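Local atomic coordinates of carbamate kinase (Aeropyrum pernix, PDB entry 2E9Y), a protein that probably catalyses, as a carbamate kinase of the amino acid kinase family, the reversible transfer of a phosphoryl group between carbamoyl phosphate and ADP. Residues I9-N14 with S49-G54; P111-R116 with V189-G194; L232-D237 with G276-A281. One frame throughout, in Å; residues are numbered along the deposited sequence. Where two conformers were deposited one is given.

Contact 1 of 3, residues I9-N14 with S49-G54; sequences IALGGN and SVITHG
With CG of Leu-11 anti to its carbonyl carbon (chi1 -60°) and the chain extended beyond it (chi2 179°), CD1 is carried to CG2 of Ile-51, which in turn stands anti to its own backbone N. The two side chains cross obliquely, and Leu-11 CD1 lies only 3.5 Å from Ile-51 CG2, tighter than ordinary methyl packing. On the same face Ile-9 reaches back along the neighbouring strand, its CD1 3.9 Å from Ser-49 CB, and helix 25-44 covers this side through Ile-39.

The opposite face carries Ala-10 and Thr-52. Thr-52 OG1 takes the crowded position between backbone N and carbonyl carbon (chi1 68°), which lays it 3.1 Å from Ala-10 CA. It is hydrogen-bonded to OG of Ser-220, on the overlying helix 216-226.

Between the faces runs a parallel ladder: Ile-9 N to Val-50 O, Thr-52 N to Ile-9 O and Leu-11 N to Thr-52 O, each 2.9 Å. The first donor lies in the carbonyl plane, whereas the other two sit above theirs. Beyond the ladder the strands part, and a water takes a 2.8 Å bond from Gly-54 N while donating weakly to Gly-12 O. His-53 turns away from Leu-11, its ND1 in an almost straight bond of 2.8 Å to Gly-54 O. Adjacent parallel strands running out into glycine-bearing loops, one leading directly into a short helical turn, are characteristic of the amino acid kinase fold, in whose relatives such loops border the phosphate-binding site.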
ATOM      1  N   ILE A   9      -0.359  -9.237  17.224  1.00 16.71           N
ATOM      2  CA  ILE A   9      -1.226 -10.350  16.855  1.00 17.31           C
ATOM      3  C   ILE A   9      -1.006 -10.718  15.395  1.00 18.14           C
ATOM      4  O   ILE A   9      -1.320  -9.938  14.501  1.00 18.30           O
ATOM      5  CB  ILE A   9      -2.709  -9.978  17.066  1.00 18.95           C
ATOM      6  CG1 ILE A   9      -2.928  -9.584  18.531  1.00 20.86           C
ATOM      7  CG2 ILE A   9      -3.610 -11.146  16.684  1.00 18.67           C
ATOM      8  CD1 ILE A   9      -4.277  -8.964  18.824  1.00 20.95           C
ATOM      9  N   ALA A  10      -0.462 -11.908  15.174  1.00 15.75           N
ATOM     10  CA  ALA A  10      -0.180 -12.395  13.831  1.00 17.63           C
ATOM     11  C   ALA A  10      -1.332 -13.233  13.278  1.00 17.09           C
ATOM     12  O   ALA A  10      -1.558 -14.362  13.711  1.00 17.29           O
ATOM     13  CB  ALA A  10       1.110 -13.212  13.842  1.00 17.30           C
ATOM     14  N   LEU A  11      -2.053 -12.665  12.316  1.00 17.42           N
ATOM     15  CA  LEU A  11      -3.178 -13.346  11.686  1.00 18.83           C
ATOM     16  C   LEU A  11      -2.702 -14.306  10.601  1.00 20.54           C
ATOM     17  O   LEU A  11      -1.620 -14.131  10.034  1.00 20.25           O
ATOM     18  CB  LEU A  11      -4.136 -12.323  11.064  1.00 18.09           C
ATOM     19  CG  LEU A  11      -4.765 -11.303  12.012  1.00 17.56           C
ATOM     20  CD1 LEU A  11      -5.668 -10.340  11.237  1.00 20.23           C
ATOM     21  CD2 LEU A  11      -5.569 -12.046  13.074  1.00 19.55           C
ATOM     22  N   GLY A  12      -3.520 -15.314  10.321  1.00 21.16           N
ATOM     23  CA  GLY A  12      -3.188 -16.293   9.301  1.00 22.82           C
ATOM     24  C   GLY A  12      -4.097 -16.186   8.089  1.00 23.02           C
ATOM     25  O   GLY A  12      -4.890 -15.251   7.978  1.00 23.23           O
ATOM     26  N   GLY A  13      -3.992 -17.148   7.181  1.00 23.56           N
ATOM     27  CA  GLY A  13      -4.811 -17.123   5.982  1.00 25.06           C
ATOM     28  C   GLY A  13      -6.313 -17.115   6.219  1.00 26.68           C
ATOM     29  O   GLY A  13      -7.057 -16.477   5.468  1.00 26.51           O
ATOM     30  N   ASN A  14      -6.764 -17.806   7.264  1.00 28.22           N
ATOM     31  CA  ASN A  14      -8.192 -17.889   7.569  1.00 30.17           C
ATOM     32  C   ASN A  14      -8.834 -16.558   7.949  1.00 29.35           C
ATOM     33  O   ASN A  14     -10.061 -16.438   7.988  1.00 28.22           O
ATOM     34  CB  ASN A  14      -8.436 -18.915   8.687  1.00 34.03           C
ATOM     35  CG  ASN A  14      -7.888 -18.468  10.034  1.00 38.11           C
ATOM     36  OD1 ASN A  14      -6.707 -18.148  10.167  1.00 38.80           O
ATOM     37  ND2 ASN A  14      -8.751 -18.453  11.044  1.00 41.12           N
ATOM     38  N   SER A  49      -3.011  -3.077  20.110  1.00 22.60           N
ATOM     39  CA  SER A  49      -2.423  -4.081  19.244  1.00 22.59           C
ATOM     40  C   SER A  49      -1.787  -3.597  17.958  1.00 20.77           C
ATOM     41  O   SER A  49      -2.061  -2.502  17.470  1.00 20.47           O
ATOM     42  CB  SER A  49      -3.482  -5.115  18.875  1.00 23.36           C
ATOM     43  OG  SER A  49      -4.511  -4.511  18.104  1.00 27.55           O
ATOM     44  N   VAL A  50      -0.917  -4.452  17.439  1.00 19.39           N
ATOM     45  CA  VAL A  50      -0.247  -4.250  16.166  1.00 18.12           C
ATOM     46  C   VAL A  50      -0.597  -5.573  15.507  1.00 17.56           C
ATOM     47  O   VAL A  50      -0.153  -6.640  15.946  1.00 16.85           O
ATOM     48  CB  VAL A  50       1.276  -4.121  16.310  1.00 20.25           C
ATOM     49  CG1 VAL A  50       1.918  -4.063  14.925  1.00 20.50           C
ATOM     50  CG2 VAL A  50       1.619  -2.856  17.082  1.00 21.50           C
ATOM     51  N   ILE A  51      -1.427  -5.494  14.474  1.00 16.13           N
ATOM     52  CA  ILE A  51      -1.905  -6.664  13.760  1.00 16.06           C
ATOM     53  C   ILE A  51      -1.120  -6.932  12.484  1.00 14.82           C
ATOM     54  O   ILE A  51      -1.027  -6.068  11.620  1.00 14.75           O
ATOM     55  CB  ILE A  51      -3.390  -6.474  13.380  1.00 17.95           C
ATOM     56  CG1 ILE A  51      -4.202  -6.156  14.639  1.00 20.42           C
ATOM     57  CG2 ILE A  51      -3.915  -7.712  12.667  1.00 16.25           C
ATOM     58  CD1 ILE A  51      -5.600  -5.656  14.356  1.00 25.58           C
ATOM     59  N   THR A  52      -0.547  -8.123  12.378  1.00 14.75           N
ATOM     60  CA  THR A  52       0.198  -8.492  11.180  1.00 15.43           C
ATOM     61  C   THR A  52      -0.591  -9.585  10.469  1.00 16.55           C
ATOM     62  O   THR A  52      -1.577 -10.102  11.010  1.00 16.76           O
ATOM     63  CB  THR A  52       1.599  -9.028  11.516  1.00 13.69           C
ATOM     64  OG1 THR A  52       1.480 -10.284  12.187  1.00 15.54           O
ATOM     65  CG2 THR A  52       2.342  -8.049  12.409  1.00 13.35           C
ATOM     66  N   HIS A  53      -0.159  -9.946   9.267  1.00 15.18           N
ATOM     67  CA  HIS A  53      -0.856 -10.971   8.494  1.00 14.47           C
ATOM     68  C   HIS A  53       0.032 -11.519   7.392  1.00 16.23           C
ATOM     69  O   HIS A  53       1.063 -10.931   7.074  1.00 15.41           O
ATOM     70  CB  HIS A  53      -2.108 -10.369   7.859  1.00 13.82           C
ATOM     71  CG  HIS A  53      -1.820  -9.228   6.925  1.00 14.18           C
ATOM     72  ND1 HIS A  53      -1.438  -9.412   5.611  1.00 12.10           N
ATOM     73  CD2 HIS A  53      -1.861  -7.889   7.120  1.00 11.83           C
ATOM     74  CE1 HIS A  53      -1.262  -8.235   5.038  1.00 12.98           C
ATOM     75  NE2 HIS A  53      -1.512  -7.293   5.931  1.00 16.22           N
ATOM     76  N   GLY A  54      -0.378 -12.645   6.809  1.00 14.40           N
ATOM     77  CA  GLY A  54       0.379 -13.236   5.720  1.00 14.69           C
ATOM     78  C   GLY A  54      -0.136 -12.689   4.395  1.00 15.36           C
ATOM     79  O   GLY A  54      -1.036 -11.847   4.381  1.00 16.93           O
TER
HETATM   80  O   HOH W   1      -2.925 -13.724   6.755  1.00 34.11           O

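Contact 2 of 3, residues P111-R116 with V189-G194; sequences PVVISR and VVALGG
At its beginning this pairing is closely knit, its backbone bonds nearly straight; over the touching parts as a whole the two chain directions differ by 17°. Val-190 N meets Pro-111 O at 3.0 Å and Val-113 N meets Val-190 O at 2.8 Å, both donors almost along the C=O axis. Pro-111 crosses Val-189 at about a right angle, its ring CG 3.8 Å from Val-189 CG2, while Val-113 CG2 approaches CG1 of the same valine obliquely, 3.9 Å away. Helix 176-185 covers these residues, and on the other face Val-112 and Val-190 lie side by side.

Past Val-113 the ladder loosens. Ile-114 is an extra residue pointing away, and a water spans the gap, donating to Val-113 O and accepting from Gly-193 N, each at 2.9 Å. Ser-115 restores the connection: with OG anti to its carbonyl carbon, beside the backbone N (chi1 -57°), the hydroxyl donates to Val-113 O at 2.6 Å and accepts from Leu-192 N at 3.1 Å. An alanine here would lack OG and with it both bonds, and would probably leave the turn at Leu-192 less firmly tied to strand 112-119. Val-112 and Ile-114 also pack against Ile-114 and Val-112, respectively, of the second subunit. A parallel pair that splits where strand 112-119 is interrupted, next to a dimer interface, belongs to the open, largely parallel central sheet of the amino acid kinase fold.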
ATOM      1  N   PRO A 111      -4.502   2.748  11.152  1.00 17.58           N
ATOM      2  CA  PRO A 111      -3.477   2.959  10.125  1.00 17.71           C
ATOM      3  C   PRO A 111      -2.916   1.648   9.591  1.00 17.29           C
ATOM      4  O   PRO A 111      -2.935   0.629  10.284  1.00 16.10           O
ATOM      5  CB  PRO A 111      -2.414   3.757  10.866  1.00 19.93           C
ATOM      6  CG  PRO A 111      -2.482   3.150  12.255  1.00 19.01           C
ATOM      7  CD  PRO A 111      -3.982   3.074  12.494  1.00 18.64           C
ATOM      8  N   VAL A 112      -2.432   1.688   8.352  1.00 15.99           N
ATOM      9  CA  VAL A 112      -1.798   0.536   7.716  1.00 15.59           C
ATOM     10  C   VAL A 112      -0.376   1.024   7.444  1.00 13.60           C
ATOM     11  O   VAL A 112      -0.169   1.969   6.680  1.00 15.16           O
ATOM     12  CB  VAL A 112      -2.482   0.151   6.379  1.00 15.82           C
ATOM     13  CG1 VAL A 112      -1.688  -0.940   5.679  1.00 14.32           C
ATOM     14  CG2 VAL A 112      -3.898  -0.337   6.641  1.00 15.00           C
ATOM     15  N   VAL A 113       0.607   0.402   8.083  1.00 13.45           N
ATOM     16  CA  VAL A 113       1.983   0.840   7.899  1.00 14.03           C
ATOM     17  C   VAL A 113       2.717   0.018   6.848  1.00 13.96           C
ATOM     18  O   VAL A 113       2.855  -1.197   6.990  1.00 12.80           O
ATOM     19  CB  VAL A 113       2.780   0.763   9.222  1.00 15.91           C
ATOM     20  CG1 VAL A 113       4.170   1.368   9.031  1.00 16.42           C
ATOM     21  CG2 VAL A 113       2.028   1.493  10.332  1.00 17.35           C
ATOM     22  N   ILE A 114       3.170   0.680   5.784  1.00 14.64           N
ATOM     23  CA  ILE A 114       3.946  -0.023   4.791  1.00 14.79           C
ATOM     24  C   ILE A 114       5.277  -0.342   5.433  1.00 14.65           C
ATOM     25  O   ILE A 114       5.944   0.526   5.966  1.00 16.12           O
ATOM     26  CB  ILE A 114       4.160   0.888   3.571  1.00 16.67           C
ATOM     27  CG1 ILE A 114       2.836   1.277   2.886  1.00 17.37           C
ATOM     28  CG2 ILE A 114       5.044   0.194   2.524  1.00 16.82           C
ATOM     29  CD1 ILE A 114       1.958   0.066   2.555  1.00 16.62           C
ATOM     30  N   SER A 115       5.598  -1.645   5.424  1.00 15.09           N
ATOM     31  CA  SER A 115       6.653  -2.136   6.312  1.00 14.92           C
ATOM     32  C   SER A 115       7.763  -2.901   5.554  1.00 13.46           C
ATOM     33  O   SER A 115       7.496  -3.800   4.764  1.00 14.11           O
ATOM     34  CB  SER A 115       5.998  -3.046   7.336  1.00 14.98           C
ATOM     35  OG  SER A 115       4.991  -2.299   8.010  1.00 14.87           O
ATOM     36  N   ARG A 116       9.027  -2.492   5.810  1.00 14.21           N
ATOM     37  CA  ARG A 116      10.163  -3.231   5.250  1.00 14.87           C
ATOM     38  C   ARG A 116      10.889  -4.013   6.345  1.00 16.33           C
ATOM     39  O   ARG A 116      10.908  -3.611   7.501  1.00 14.36           O
ATOM     40  CB  ARG A 116      11.151  -2.226   4.666  1.00 15.33           C
ATOM     41  CG  ARG A 116      10.659  -1.493   3.408  1.00 13.27           C
ATOM     42  CD  ARG A 116      11.468  -0.217   3.146  1.00 13.85           C
ATOM     43  NE  ARG A 116      11.333   0.671   4.304  1.00 14.73           N
ATOM     44  CZ  ARG A 116      12.060   1.810   4.362  1.00 15.26           C
ATOM     45  NH1 ARG A 116      12.901   2.160   3.397  1.00 16.87           N
ATOM     46  NH2 ARG A 116      11.910   2.611   5.431  1.00 16.01           N
ATOM     47  N   VAL A 189      -3.351  -1.172  14.947  1.00 17.86           N
ATOM     48  CA  VAL A 189      -2.454  -0.795  13.859  1.00 18.30           C
ATOM     49  C   VAL A 189      -2.166  -2.032  13.017  1.00 17.94           C
ATOM     50  O   VAL A 189      -1.865  -3.091  13.562  1.00 18.80           O
ATOM     51  CB  VAL A 189      -1.105  -0.261  14.406  1.00 18.13           C
ATOM     52  CG1 VAL A 189      -0.131  -0.006  13.260  1.00 19.59           C
ATOM     53  CG2 VAL A 189      -1.332   1.017  15.209  1.00 18.45           C
ATOM     54  N   VAL A 190      -2.267  -1.900  11.695  1.00 16.95           N
ATOM     55  CA  VAL A 190      -1.985  -3.020  10.799  1.00 16.15           C
ATOM     56  C   VAL A 190      -0.593  -2.790  10.219  1.00 14.69           C
ATOM     57  O   VAL A 190      -0.308  -1.714   9.699  1.00 15.42           O
ATOM     58  CB  VAL A 190      -3.007  -3.100   9.638  1.00 16.21           C
ATOM     59  CG1 VAL A 190      -2.619  -4.221   8.669  1.00 13.44           C
ATOM     60  CG2 VAL A 190      -4.397  -3.353  10.192  1.00 15.91           C
ATOM     61  N   ALA A 191       0.276  -3.789  10.323  1.00 14.00           N
ATOM     62  CA  ALA A 191       1.627  -3.631   9.804  1.00 14.33           C
ATOM     63  C   ALA A 191       2.293  -4.954   9.465  1.00 14.53           C
ATOM     64  O   ALA A 191       1.749  -6.028   9.721  1.00 13.68           O
ATOM     65  CB  ALA A 191       2.486  -2.861  10.818  1.00 15.67           C
ATOM     66  N   LEU A 192       3.478  -4.851   8.875  1.00 15.15           N
ATOM     67  CA  LEU A 192       4.275  -6.008   8.504  1.00 15.37           C
ATOM     68  C   LEU A 192       3.481  -7.016   7.678  1.00 14.99           C
ATOM     69  O   LEU A 192       3.622  -8.222   7.851  1.00 15.21           O
ATOM     70  CB  LEU A 192       4.826  -6.666   9.781  1.00 18.41           C
ATOM     71  CG  LEU A 192       6.212  -7.315   9.728  1.00 21.70           C
ATOM     72  CD1 LEU A 192       7.195  -6.374   9.057  1.00 20.87           C
ATOM     73  CD2 LEU A 192       6.676  -7.645  11.143  1.00 21.13           C
ATOM     74  N   GLY A 193       2.659  -6.517   6.760  1.00 13.21           N
ATOM     75  CA  GLY A 193       1.866  -7.405   5.935  1.00 12.56           C
ATOM     76  C   GLY A 193       2.726  -8.339   5.101  1.00 13.37           C
ATOM     77  O   GLY A 193       3.697  -7.910   4.481  1.00 14.17           O
ATOM     78  N   GLY A 194       2.367  -9.618   5.088  1.00 13.28           N
ATOM     79  CA  GLY A 194       3.090 -10.606   4.292  1.00 14.32           C
ATOM     80  C   GLY A 194       4.494 -10.894   4.843  1.00 14.77           C
ATOM     81  O   GLY A 194       5.321 -11.545   4.216  1.00 16.33           O
TER
HETATM   82  O   HOH W   2       1.771  -3.794   6.231  1.00 13.31           O

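Contact 3 of 3, residues L232-D237 with G276-A281; sequences LVILTD and GPKVEA
Van der Waals contact between aliphatic groups does most of the work where helix 275-289 lies on strand 231-236. The two short segments run nearly antiparallel, at 167°, with their axes 9.9 Å apart at closest approach. Alternate strand residues, Leu-232, Ile-234 and Thr-236, have their CB atoms directed at the helix, which answers with Lys-278 and Ala-281. The stem of Lys-278, with CG anti to its carbonyl carbon and the next two torsions extended, passes obliquely over Ile-234. Ile-234 CG2 lies 3.8 Å from both CG and CD of Lys-278, so the isoleucine branch rests against the middle of the lysine chain. Further out, Lys-278 CE comes 3.9 Å from Thr-236 CB. The other branch of Ile-234 reaches deeper along the helix, and its CD1 touches Ala-281 CB at 4.1 Å.

A second group of contacts sets methyls against helix carbonyls. Ile-234 CD1 stands 3.5 Å from Lys-278 O, and Leu-232 CD2 is 3.8 Å from Ala-281 O. The latter oxygen is also hydrogen-bonded to Ser-221 of helix 216-226, which packs alongside.

Polar bonds do not join the two segments; they run to partners outside them or stay within one segment. A bend at chi4 (51°) turns the ammonium group of Lys-278 from the line of its extended stem, and NZ forms a salt bridge with Asp-217 of helix 216-226. Within helix 275-289 the main chain is tied by its own bonds, such as Ala-281 N to Pro-277 O at 2.8 Å.

Lys-278 thus divides its chemistry along its length: the methylenes pack against Ile-234 and Thr-236, while the carboxylate of Asp-217 holds the charged tip and would be expected to favour its ionised form.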
ATOM      1  N   LEU A 232       3.135 -11.805  22.463  1.00 19.50           N
ATOM      2  CA  LEU A 232       3.153 -12.165  21.050  1.00 20.40           C
ATOM      3  C   LEU A 232       2.046 -13.199  20.922  1.00 21.34           C
ATOM      4  O   LEU A 232       2.025 -14.198  21.649  1.00 20.17           O
ATOM      5  CB  LEU A 232       4.491 -12.792  20.627  1.00 19.27           C
ATOM      6  CG  LEU A 232       4.487 -13.463  19.242  1.00 20.69           C
ATOM      7  CD1 LEU A 232       4.201 -12.424  18.154  1.00 17.46           C
ATOM      8  CD2 LEU A 232       5.819 -14.143  18.982  1.00 19.85           C
ATOM      9  N   VAL A 233       1.117 -12.947  20.011  1.00 20.12           N
ATOM     10  CA  VAL A 233       0.000 -13.853  19.791  1.00 20.11           C
ATOM     11  C   VAL A 233      -0.007 -14.319  18.342  1.00 20.51           C
ATOM     12  O   VAL A 233       0.077 -13.503  17.425  1.00 20.72           O
ATOM     13  CB  VAL A 233      -1.347 -13.148  20.068  1.00 20.96           C
ATOM     14  CG1 VAL A 233      -2.505 -14.113  19.828  1.00 20.22           C
ATOM     15  CG2 VAL A 233      -1.374 -12.613  21.492  1.00 21.79           C
ATOM     16  N   ILE A 234      -0.091 -15.628  18.137  1.00 20.03           N
ATOM     17  CA  ILE A 234      -0.160 -16.169  16.786  1.00 21.69           C
ATOM     18  C   ILE A 234      -1.510 -16.858  16.648  1.00 21.43           C
ATOM     19  O   ILE A 234      -1.776 -17.857  17.315  1.00 22.33           O
ATOM     20  CB  ILE A 234       0.957 -17.187  16.511  1.00 20.90           C
ATOM     21  CG1 ILE A 234       2.324 -16.504  16.634  1.00 21.14           C
ATOM     22  CG2 ILE A 234       0.801 -17.748  15.104  1.00 19.97           C
ATOM     23  CD1 ILE A 234       3.493 -17.432  16.420  1.00 23.33           C
ATOM     24  N   LEU A 235      -2.367 -16.315  15.791  1.00 21.19           N
ATOM     25  CA  LEU A 235      -3.695 -16.883  15.591  1.00 22.37           C
ATOM     26  C   LEU A 235      -3.749 -17.687  14.302  1.00 25.09           C
ATOM     27  O   LEU A 235      -3.549 -17.147  13.212  1.00 24.16           O
ATOM     28  CB  LEU A 235      -4.746 -15.772  15.563  1.00 21.34           C
ATOM     29  CG  LEU A 235      -4.891 -14.949  16.848  1.00 22.82           C
ATOM     30  CD1 LEU A 235      -5.963 -13.890  16.655  1.00 23.68           C
ATOM     31  CD2 LEU A 235      -5.260 -15.865  18.018  1.00 22.90           C
ATOM     32  N   THR A 236      -4.020 -18.981  14.435  1.00 26.10           N
ATOM     33  CA  THR A 236      -4.078 -19.866  13.283  1.00 27.63           C
ATOM     34  C   THR A 236      -5.439 -20.559  13.192  1.00 28.28           C
ATOM     35  O   THR A 236      -6.426 -20.074  13.751  1.00 26.53           O
ATOM     36  CB  THR A 236      -2.938 -20.905  13.360  1.00 28.66           C
ATOM     37  OG1 THR A 236      -2.954 -21.735  12.193  1.00 31.71           O
ATOM     38  CG2 THR A 236      -3.080 -21.756  14.610  1.00 28.64           C
ATOM     39  N   ASP A 237      -5.496 -21.690  12.493  1.00 29.45           N
ATOM     40  CA  ASP A 237      -6.755 -22.405  12.332  1.00 31.48           C
ATOM     41  C   ASP A 237      -6.859 -23.673  13.183  1.00 32.25           C
ATOM     42  O   ASP A 237      -7.693 -24.540  12.918  1.00 32.55           O
ATOM     43  CB  ASP A 237      -6.977 -22.730  10.851  1.00 32.76           C
ATOM     44  CG  ASP A 237      -5.986 -23.741  10.317  1.00 34.79           C
ATOM     45  OD1 ASP A 237      -4.856 -23.819  10.849  1.00 35.93           O
ATOM     46  OD2 ASP A 237      -6.336 -24.451   9.352  1.00 36.68           O
ATOM     47  N   GLY A 276       5.775 -25.279  12.394  1.00 24.44           N
ATOM     48  CA  GLY A 276       7.183 -25.125  12.720  1.00 23.14           C
ATOM     49  C   GLY A 276       7.609 -23.681  12.919  1.00 22.91           C
ATOM     50  O   GLY A 276       8.154 -23.336  13.970  1.00 21.32           O
ATOM     51  N   PRO A 277       7.394 -22.808  11.922  1.00 22.20           N
ATOM     52  CA  PRO A 277       7.775 -21.397  12.037  1.00 21.12           C
ATOM     53  C   PRO A 277       7.088 -20.686  13.200  1.00 19.75           C
ATOM     54  O   PRO A 277       7.670 -19.800  13.822  1.00 19.16           O
ATOM     55  CB  PRO A 277       7.365 -20.821  10.684  1.00 23.16           C
ATOM     56  CG  PRO A 277       7.582 -21.975   9.764  1.00 24.00           C
ATOM     57  CD  PRO A 277       6.984 -23.122  10.541  1.00 23.02           C
ATOM     58  N   LYS A 278       5.851 -21.078  13.489  1.00 17.02           N
ATOM     59  CA  LYS A 278       5.100 -20.468  14.577  1.00 19.33           C
ATOM     60  C   LYS A 278       5.721 -20.826  15.927  1.00 19.32           C
ATOM     61  O   LYS A 278       5.829 -19.976  16.815  1.00 17.21           O
ATOM     62  CB  LYS A 278       3.635 -20.912  14.516  1.00 19.81           C
ATOM     63  CG  LYS A 278       2.891 -20.345  13.302  1.00 22.06           C
ATOM     64  CD  LYS A 278       1.499 -20.936  13.155  1.00 24.53           C
ATOM     65  CE  LYS A 278       0.711 -20.201  12.077  1.00 27.77           C
ATOM     66  NZ  LYS A 278       1.473 -20.088  10.807  1.00 29.16           N
ATOM     67  N   VAL A 279       6.137 -22.081  16.076  1.00 18.91           N
ATOM     68  CA  VAL A 279       6.765 -22.512  17.318  1.00 18.53           C
ATOM     69  C   VAL A 279       8.114 -21.810  17.448  1.00 18.53           C
ATOM     70  O   VAL A 279       8.471 -21.341  18.522  1.00 19.03           O
ATOM     71  CB  VAL A 279       6.967 -24.050  17.345  1.00 19.15           C
ATOM     72  CG1 VAL A 279       7.928 -24.447  18.469  1.00 20.73           C
ATOM     73  CG2 VAL A 279       5.625 -24.730  17.554  1.00 21.47           C
ATOM     74  N   GLU A 280       8.848 -21.723  16.344  1.00 19.26           N
ATOM     75  CA  GLU A 280      10.153 -21.068  16.355  1.00 19.77           C
ATOM     76  C   GLU A 280       9.987 -19.610  16.772  1.00 19.51           C
ATOM     77  O   GLU A 280      10.752 -19.092  17.586  1.00 18.17           O
ATOM     78  CB  GLU A 280      10.797 -21.126  14.966  1.00 19.94           C
ATOM     79  CG  GLU A 280      12.254 -20.681  14.956  0.50 18.46           C
ATOM     80  CD  GLU A 280      12.813 -20.508  13.555  0.50 18.94           C
ATOM     81  OE1 GLU A 280      12.534 -21.364  12.690  0.50 16.86           O
ATOM     82  OE2 GLU A 280      13.543 -19.521  13.325  0.50 20.60           O
ATOM     83  N   ALA A 281       8.979 -18.954  16.201  1.00 17.87           N
ATOM     84  CA  ALA A 281       8.687 -17.553  16.494  1.00 17.97           C
ATOM     85  C   ALA A 281       8.350 -17.353  17.969  1.00 17.45           C
ATOM     86  O   ALA A 281       8.862 -16.438  18.616  1.00 17.41           O
ATOM     87  CB  ALA A 281       7.518 -17.073  15.628  1.00 14.35           C
TER

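In the fold
The three contacts come one after another along the chain yet converge on one mixed sheet, in which strands 112-119, 188-191, 48-52, 6-10, 231-236 and 293-297 lie side by side in parallel. Contact 1 occupies the middle: strand 48-52 joins it to contact 2 and strand 6-10 joins it to contact 3, with centres 10 Å apart in each case. Contacts 2 and 3 do not touch; their centres are 18 Å apart and their nearest atoms about 9 Å. Helix 216-226 touches all three. Contact 2 alone reaches the second subunit, so the sheet links the dimer interface to the helix 275-289 layer through the chain's core.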